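Local structure of heme peroxidase (Bacteroides thetaiotaomicron, 2GVK) at residues P61-S66 against M118-E123. The protein is a probable dye-decolorizing peroxidase, expected to use heme and hydrogen peroxide to oxidise dyes and other substrates. Sequence-based numbering, arbitrary orientation.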
# COMPACT_ATOMS: atom_id res chain seq x y z
N PRO A 61 7.85 -9.03 -7.13
CA PRO A 61 8.16 -7.91 -7.99
C PRO A 61 8.04 -6.53 -7.34
O PRO A 61 8.59 -5.58 -7.85
CB PRO A 61 7.15 -8.06 -9.14
CG PRO A 61 6.10 -8.96 -8.62
CD PRO A 61 6.74 -9.84 -7.63
N ASP A 62 7.33 -6.43 -6.22
CA ASP A 62 7.14 -5.15 -5.57
C ASP A 62 8.00 -4.96 -4.33
O ASP A 62 7.88 -3.94 -3.65
CB ASP A 62 5.68 -4.99 -5.20
CG ASP A 62 4.78 -4.90 -6.41
OD1 ASP A 62 5.30 -4.65 -7.53
OD2 ASP A 62 3.56 -5.04 -6.24
N MSE A 63 8.91 -5.90 -4.06
CA MSE A 63 9.70 -5.86 -2.82
C MSE A 63 11.11 -5.27 -2.99
O MSE A 63 11.93 -5.34 -2.08
CB MSE A 63 9.78 -7.25 -2.22
CG MSE A 63 8.46 -7.82 -1.81
SE MSE A 63 7.63 -6.81 -0.35
CE MSE A 63 6.38 -5.77 -1.33
N GLN A 64 11.39 -4.71 -4.15
CA GLN A 64 12.66 -4.01 -4.37
C GLN A 64 13.88 -4.83 -3.96
O GLN A 64 14.82 -4.31 -3.37
CB GLN A 64 12.64 -2.69 -3.61
CG GLN A 64 11.41 -1.86 -3.91
CD GLN A 64 11.50 -0.43 -3.39
OE1 GLN A 64 11.97 -0.19 -2.27
NE2 GLN A 64 10.97 0.51 -4.17
N PHE A 65 13.90 -6.09 -4.35
CA PHE A 65 14.99 -6.95 -3.98
C PHE A 65 16.25 -6.63 -4.77
O PHE A 65 16.20 -6.50 -5.99
CB PHE A 65 14.65 -8.42 -4.20
CG PHE A 65 15.74 -9.31 -3.79
CD1 PHE A 65 15.91 -9.63 -2.44
CD2 PHE A 65 16.75 -9.67 -4.69
CE1 PHE A 65 17.03 -10.32 -2.00
CE2 PHE A 65 17.86 -10.33 -4.26
CZ PHE A 65 18.01 -10.66 -2.90
N SER A 66 17.37 -6.61 -4.08
CA SER A 66 18.64 -6.40 -4.71
C SER A 66 19.77 -7.10 -3.93
O SER A 66 19.71 -7.20 -2.70
CB SER A 66 18.92 -4.92 -4.79
OG SER A 66 20.14 -4.66 -5.40
N MSE A 118 12.77 -8.19 5.39
CA MSE A 118 13.99 -8.88 5.81
C MSE A 118 13.96 -10.37 5.46
O MSE A 118 15.00 -10.96 5.18
CB MSE A 118 14.23 -8.70 7.30
CG MSE A 118 15.44 -9.41 7.81
SE MSE A 118 17.09 -8.81 6.92
CE MSE A 118 17.70 -7.48 8.24
N GLY A 119 12.76 -10.96 5.40
CA GLY A 119 12.62 -12.37 5.08
C GLY A 119 13.16 -12.72 3.69
O GLY A 119 13.69 -13.82 3.47
N LEU A 120 13.08 -11.78 2.77
CA LEU A 120 13.61 -12.00 1.42
C LEU A 120 15.12 -11.94 1.40
O LEU A 120 15.76 -12.70 0.68
CB LEU A 120 13.01 -10.99 0.44
CG LEU A 120 11.48 -10.98 0.35
CD1 LEU A 120 11.05 -10.04 -0.77
CD2 LEU A 120 10.91 -12.36 0.11
N CYS A 121 15.69 -11.05 2.20
CA CYS A 121 17.15 -11.00 2.33
C CYS A 121 17.63 -12.29 2.93
O CYS A 121 18.62 -12.87 2.47
CB CYS A 121 17.59 -9.83 3.20
SG CYS A 121 17.09 -8.18 2.53
N PHE A 122 16.94 -12.76 3.96
CA PHE A 122 17.29 -14.04 4.58
C PHE A 122 17.23 -15.16 3.57
O PHE A 122 18.12 -15.98 3.52
CB PHE A 122 16.35 -14.37 5.77
CG PHE A 122 16.36 -15.81 6.15
CD1 PHE A 122 17.40 -16.33 6.88
CD2 PHE A 122 15.37 -16.68 5.69
CE1 PHE A 122 17.45 -17.67 7.18
CE2 PHE A 122 15.40 -18.03 6.01
CZ PHE A 122 16.46 -18.53 6.73
N GLU A 123 16.19 -15.20 2.77
CA GLU A 123 16.03 -16.27 1.79
C GLU A 123 17.26 -16.36 0.88
O GLU A 123 17.87 -17.43 0.71
CB GLU A 123 14.75 -16.02 0.96
CG GLU A 123 14.55 -16.97 -0.21
CD GLU A 123 13.99 -18.27 0.19
OE1 GLU A 123 14.12 -18.64 1.39
OE2 GLU A 123 13.34 -18.92 -0.66
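Leu120 reaches from near the beginning of helix 118-131 to the loop that leads into strand 66-72, where its CD1 methyl meets the root of the Met63 side chain. The methyl lies 3.4 Å from Met63 CB, tighter than an ordinary carbon-carbon contact, and 3.6 Å from Met63 CG. The two side chains cross at about a right angle, with one branch end of the leucine against the first methylenes of Met63. Met63 is a selenomethionine, and its unbranched chain bends at both chi2 and chi3; although its CB points toward the helix, these bends lead SE and CE away, leaving CB and CG to make the contact. Within the ferredoxin-like alpha/beta fold of the dimeric alpha-beta barrel class, shared by dye-decolorizing peroxidases, the contact joins helix 118-131 to the loop between helix 38-59 and strand 66-72. Phe65, two residues on, brings one edge of its ring, CD1 and CE1, to the helix. The ring is sent there by a chi1 of -178°, with CG opposite the backbone N, and CE1 comes within 3.8 Å of the Leu120 carbonyl oxygen at an oblique approach. CD1 of the ring is 4.3 Å from Leu120 CB, a looser apolar contact, while Cys121 CA stands at the ring edge, 4.4 Å from CE1. Phe65 also packs on Ile113 and Ala115 of strand 109-115 and meets the ring of Phe124, a buried setting well suited to a large aromatic group. Cys121, small and weakly polar, sits between helix and sheet, touching Ile26, Ile113 and Ala115. The branched, apolar end of Leu120 suits a site lined by hydrocarbon: it also touches Phe60 and Met56, and packs against Met148 of a second subunit.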